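Local coordinates for hypothetical protein TT1426 (Thermus thermophilus, PDB 1WD5) that is of unproven function but is probably a phosphoribosyltransferase, a kind of glycosyltransferase, at residues Gly73-Leu78 with Leu140-Gln145; Gly68-Gly73 with Arg93-Gln98. One frame throughout, in Å; residues are numbered along the deposited sequence.

Contact 1. Residues Gly73-Leu78 with Leu140-Gln145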
loop_
_atom_site.group_PDB
_atom_site.type_symbol
_atom_site.label_atom_id
_atom_site.label_comp_id
_atom_site.label_asym_id
_atom_site.label_seq_id
_atom_site.Cartn_x
_atom_site.Cartn_y
_atom_site.Cartn_z
ATOM N N GLY A 73 12.933 6.404 0.160
ATOM C CA GLY A 73 14.374 6.519 0.033
ATOM C C GLY A 73 14.799 7.543 -1.007
ATOM O O GLY A 73 15.987 7.811 -1.167
ATOM N N GLY A 74 13.832 8.111 -1.720
ATOM C CA GLY A 74 14.152 9.108 -2.726
ATOM C C GLY A 74 14.263 8.587 -4.150
ATOM O O GLY A 74 14.230 9.372 -5.100
ATOM N N GLU A 75 14.384 7.273 -4.311
ATOM C CA GLU A 75 14.514 6.685 -5.642
ATOM C C GLU A 75 13.299 6.938 -6.531
ATOM O O GLU A 75 12.158 6.907 -6.071
ATOM C CB GLU A 75 14.745 5.176 -5.553
ATOM C CG GLU A 75 13.515 4.391 -5.117
ATOM C CD GLU A 75 13.372 4.296 -3.612
ATOM O OE1 GLU A 75 13.868 5.192 -2.895
ATOM O OE2 GLU A 75 12.748 3.321 -3.148
ATOM N N LEU A 76 13.562 7.192 -7.807
ATOM C CA LEU A 76 12.508 7.423 -8.787
ATOM C C LEU A 76 12.382 6.160 -9.631
ATOM O O LEU A 76 13.354 5.722 -10.246
ATOM C CB LEU A 76 12.859 8.609 -9.689
ATOM C CG LEU A 76 11.958 8.860 -10.903
ATOM C CD1 LEU A 76 10.521 9.117 -10.457
ATOM C CD2 LEU A 76 12.494 10.055 -11.686
ATOM N N VAL A 77 11.190 5.575 -9.647
ATOM C CA VAL A 77 10.941 4.362 -10.419
ATOM C C VAL A 77 9.965 4.693 -11.535
ATOM O O VAL A 77 8.808 5.038 -11.287
ATOM C CB VAL A 77 10.349 3.247 -9.532
ATOM C CG1 VAL A 77 10.058 2.003 -10.375
ATOM C CG2 VAL A 77 11.322 2.915 -8.409
ATOM N N LEU A 78 10.441 4.589 -12.770
ATOM C CA LEU A 78 9.632 4.914 -13.933
ATOM C C LEU A 78 9.036 3.698 -14.619
ATOM O O LEU A 78 9.636 2.625 -14.626
ATOM C CB LEU A 78 10.482 5.680 -14.946
ATOM C CG LEU A 78 11.109 6.988 -14.468
ATOM C CD1 LEU A 78 12.041 7.540 -15.533
ATOM C CD2 LEU A 78 10.007 7.981 -14.144
ATOM N N LEU A 140 3.409 -0.929 -5.435
ATOM C CA LEU A 140 3.939 -2.093 -6.136
ATOM C C LEU A 140 5.204 -1.745 -6.910
ATOM O O LEU A 140 6.197 -2.469 -6.852
ATOM C CB LEU A 140 2.893 -2.659 -7.107
ATOM C CG LEU A 140 1.773 -3.533 -6.534
ATOM C CD1 LEU A 140 0.788 -3.885 -7.636
ATOM C CD2 LEU A 140 2.365 -4.802 -5.936
ATOM N N SER A 141 5.167 -0.633 -7.636
ATOM C CA SER A 141 6.317 -0.214 -8.427
ATOM C C SER A 141 7.582 -0.087 -7.592
ATOM O O SER A 141 8.648 -0.529 -8.013
ATOM C CB SER A 141 6.022 1.111 -9.128
ATOM O OG SER A 141 5.045 0.926 -10.141
ATOM N N VAL A 142 7.467 0.512 -6.409
ATOM C CA VAL A 142 8.627 0.683 -5.540
ATOM C C VAL A 142 9.053 -0.640 -4.909
ATOM O O VAL A 142 10.230 -0.998 -4.941
ATOM C CB VAL A 142 8.346 1.712 -4.418
ATOM C CG1 VAL A 142 9.522 1.759 -3.450
ATOM C CG2 VAL A 142 8.111 3.099 -5.026
ATOM N N VAL A 143 8.095 -1.366 -4.341
ATOM C CA VAL A 143 8.393 -2.639 -3.703
ATOM C C VAL A 143 9.050 -3.652 -4.645
ATOM O O VAL A 143 9.960 -4.369 -4.239
ATOM C CB VAL A 143 7.117 -3.264 -3.097
ATOM C CG1 VAL A 143 7.430 -4.635 -2.516
ATOM C CG2 VAL A 143 6.565 -2.344 -2.008
ATOM N N PHE A 144 8.595 -3.714 -5.894
ATOM C CA PHE A 144 9.173 -4.647 -6.864
ATOM C C PHE A 144 10.661 -4.405 -7.097
ATOM O O PHE A 144 11.414 -5.337 -7.361
ATOM C CB PHE A 144 8.433 -4.556 -8.203
ATOM C CG PHE A 144 7.207 -5.425 -8.283
ATOM C CD1 PHE A 144 6.097 -5.014 -9.011
ATOM C CD2 PHE A 144 7.169 -6.660 -7.641
ATOM C CE1 PHE A 144 4.964 -5.819 -9.101
ATOM C CE2 PHE A 144 6.044 -7.472 -7.725
ATOM C CZ PHE A 144 4.938 -7.051 -8.455
ATOM N N GLN A 145 11.086 -3.152 -7.004
ATOM C CA GLN A 145 12.492 -2.827 -7.205
ATOM C C GLN A 145 13.330 -3.175 -5.980
ATOM O O GLN A 145 14.550 -3.028 -5.999
ATOM C CB GLN A 145 12.656 -1.335 -7.513
ATOM C CG GLN A 145 12.027 -0.890 -8.821
ATOM C CD GLN A 145 12.637 -1.580 -10.029
ATOM O OE1 GLN A 145 12.517 -2.794 -10.195
ATOM N NE2 GLN A 145 13.299 -0.803 -10.880
HETATM O O HOH W 1 12.568 1.017 -4.999
#
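V77 packs against S141 and Q145, its CB directed at residues 140-145. From that CB the branches part. CG1 stands anti to the backbone N (chi1 178°), which carries it over the helix backbone: it lies 3.7 Å from the carbonyl O of S141 and 3.8 Å from CG of Q145. The other methyl, CG2, reaches the same methylene, with CG2 of V77 3.9 Å from CG of Q145, so both tips of the valine rest against one carbon of the glutamine. CG of Q145 is put there by chi1 (-65°), beside its backbone N, and the bend at chi2 then sets the course of the amide; the glutamine crosses the valine obliquely. Strand 76-78 is the edge of the mixed sheet, and helix 134-144 covers one of its faces. In type I phosphoribosyltransferases the loop leading into the equivalent helix usually carries the phosphoribosyl pyrophosphate motif; V77 packs farther along this helix, away from that loop. Beside V77, OG of S141 is satisfied by R169 and by the carbonyl O of E137. E75, before the strand, approaches V142 at about a right angle, and OE2 of E75 comes 3.6 Å from the CG1 methyl of V142. A water lies in donating reach of two acceptors, 3.0 Å from OE2 of E75 and 3.1 Å from the carbonyl O of V142, and may bridge them, though it has more acceptors around it than protons to share. That carbonyl O also receives a weak bond from N of Q145.

Contact 2. Residues Gly68-Gly73 with Arg93-Gln98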
loop_
_atom_site.group_PDB
_atom_site.type_symbol
_atom_site.label_atom_id
_atom_site.label_comp_id
_atom_site.label_asym_id
_atom_site.label_seq_id
_atom_site.Cartn_x
_atom_site.Cartn_y
_atom_site.Cartn_z
ATOM N N GLY A 68 5.111 6.813 -13.077
ATOM C CA GLY A 68 6.098 6.221 -12.188
ATOM C C GLY A 68 5.768 6.438 -10.720
ATOM O O GLY A 68 4.627 6.741 -10.374
ATOM N N ALA A 69 6.767 6.291 -9.855
ATOM C CA ALA A 69 6.573 6.474 -8.418
ATOM C C ALA A 69 7.896 6.767 -7.724
ATOM O O ALA A 69 8.960 6.451 -8.258
ATOM C CB ALA A 69 5.942 5.214 -7.809
ATOM N N VAL A 70 7.826 7.388 -6.546
ATOM C CA VAL A 70 9.026 7.679 -5.760
ATOM C C VAL A 70 8.841 7.039 -4.383
ATOM O O VAL A 70 7.743 7.072 -3.824
ATOM C CB VAL A 70 9.261 9.203 -5.564
ATOM C CG1 VAL A 70 9.430 9.891 -6.918
ATOM C CG2 VAL A 70 8.109 9.820 -4.790
ATOM N N GLY A 71 9.906 6.450 -3.851
ATOM C CA GLY A 71 9.835 5.819 -2.547
ATOM C C GLY A 71 10.395 6.724 -1.466
ATOM O O GLY A 71 10.960 7.781 -1.760
ATOM N N GLU A 72 10.243 6.312 -0.213
ATOM C CA GLU A 72 10.728 7.097 0.915
ATOM C C GLU A 72 12.238 7.311 0.838
ATOM O O GLU A 72 12.760 8.284 1.379
ATOM C CB GLU A 72 10.369 6.401 2.232
ATOM C CG GLU A 72 11.012 5.033 2.414
ATOM C CD GLU A 72 10.630 4.378 3.732
ATOM O OE1 GLU A 72 9.788 3.448 3.730
ATOM O OE2 GLU A 72 11.168 4.801 4.778
ATOM N N GLY A 73 12.933 6.404 0.160
ATOM C CA GLY A 73 14.374 6.519 0.033
ATOM C C GLY A 73 14.799 7.543 -1.007
ATOM O O GLY A 73 15.987 7.811 -1.167
ATOM N N ARG A 93 11.075 17.106 -12.213
ATOM C CA ARG A 93 10.369 18.163 -11.493
ATOM C C ARG A 93 9.218 17.560 -10.694
ATOM O O ARG A 93 9.036 17.875 -9.519
ATOM C CB ARG A 93 9.814 19.225 -12.455
ATOM C CG ARG A 93 10.874 20.076 -13.171
ATOM C CD ARG A 93 10.259 21.351 -13.759
ATOM N NE ARG A 93 9.259 21.080 -14.790
ATOM C CZ ARG A 93 9.546 20.818 -16.063
ATOM N NH1 ARG A 93 10.808 20.797 -16.470
ATOM N NH2 ARG A 93 8.571 20.557 -16.923
ATOM N N GLU A 94 8.440 16.696 -11.337
ATOM C CA GLU A 94 7.311 16.055 -10.674
ATOM C C GLU A 94 7.796 15.196 -9.505
ATOM O O GLU A 94 7.200 15.208 -8.430
ATOM C CB GLU A 94 6.528 15.196 -11.670
ATOM C CG GLU A 94 5.471 14.275 -11.038
ATOM C CD GLU A 94 4.203 14.997 -10.589
ATOM O OE1 GLU A 94 4.181 16.250 -10.594
ATOM O OE2 GLU A 94 3.227 14.298 -10.224
ATOM N N ALA A 95 8.881 14.455 -9.716
ATOM C CA ALA A 95 9.427 13.606 -8.663
ATOM C C ALA A 95 9.791 14.432 -7.431
ATOM O O ALA A 95 9.527 14.017 -6.306
ATOM C CB ALA A 95 10.654 12.862 -9.171
ATOM N N ALA A 96 10.397 15.597 -7.648
ATOM C CA ALA A 96 10.791 16.474 -6.545
ATOM C C ALA A 96 9.577 16.954 -5.751
ATOM O O ALA A 96 9.622 17.022 -4.523
ATOM C CB ALA A 96 11.575 17.674 -7.074
ATOM N N ARG A 97 8.496 17.292 -6.444
ATOM C CA ARG A 97 7.289 17.744 -5.758
ATOM C C ARG A 97 6.698 16.628 -4.901
ATOM O O ARG A 97 6.210 16.880 -3.801
ATOM C CB ARG A 97 6.238 18.230 -6.764
ATOM C CG ARG A 97 6.602 19.541 -7.456
ATOM C CD ARG A 97 5.396 20.154 -8.161
ATOM N NE ARG A 97 4.944 19.351 -9.292
ATOM C CZ ARG A 97 5.472 19.413 -10.509
ATOM N NH1 ARG A 97 6.474 20.249 -10.759
ATOM N NH2 ARG A 97 4.999 18.636 -11.477
ATOM N N GLN A 98 6.739 15.395 -5.401
ATOM C CA GLN A 98 6.202 14.267 -4.649
ATOM C C GLN A 98 7.088 13.918 -3.454
ATOM O O GLN A 98 6.593 13.464 -2.423
ATOM C CB GLN A 98 6.034 13.039 -5.553
ATOM C CG GLN A 98 5.058 13.235 -6.715
ATOM C CD GLN A 98 3.682 13.712 -6.275
ATOM O OE1 GLN A 98 3.201 13.363 -5.198
ATOM N NE2 GLN A 98 3.035 14.502 -7.120
#
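V70 spreads its two methyls over one side of the helix, CG1 against A95 and CG2 against Q98. CG1 of V70 sits 3.9 Å from CB of A95 and 4.1 Å from CA of A95, so the short alanine lets the branch come down close to the helix backbone. One turn along, CG2 of V70 lies 3.9 Å from CB of Q98, the two side chains crossing at about a right angle. The apolar stem of Q98 thus faces the strand, while its amide leads elsewhere: with the chain bent at chi2 (-54°), NE2 of Q98 donates to OE2 of E94 at 3.1 Å, reaching that oxygen from above the carboxylate plane. Strand 66-71 lies inside the mixed sheet between strands 48-59 and 76-78, and V70 turns to the face covered by the long helix 88-112; its neighbour A69 turns to the opposite face, against A138 and V142 of helix 134-144. R55, V57 and L76 from the flanking strands also touch V70, and R55 NE bonds to OE1 of Q98. E94 also ties the helix to strand 48-59, but through a backbone donor, N of G58, which bonds to its OE2. The other oxygen forms a salt bridge: NH2 of R97 meets OE1 of E94 at 2.7 Å, nearly along its C-O axis, while that oxygen lies 31° out of the guanidinium plane.

In the fold
Contact 1 and contact 2 grip opposite faces of one beta hairpin, strands 66-71 and 76-78, whose turn supplies the G73 they share. Their centres are about 9 Å apart. Between them N of V77 probably bonds to O of A69 at 2.8 Å, tying the two strands together between the helices. L76, which points away from contact 1, joins contact 2 instead: its CD1 is 3.8 Å from O of A69, and its side chain also touches A95. The sheet edge is therefore sandwiched between the two helices. Of these, helix 134-144 is the one that follows the probable phosphoribosyl pyrophosphate loop, and contact 1 lies towards its far end.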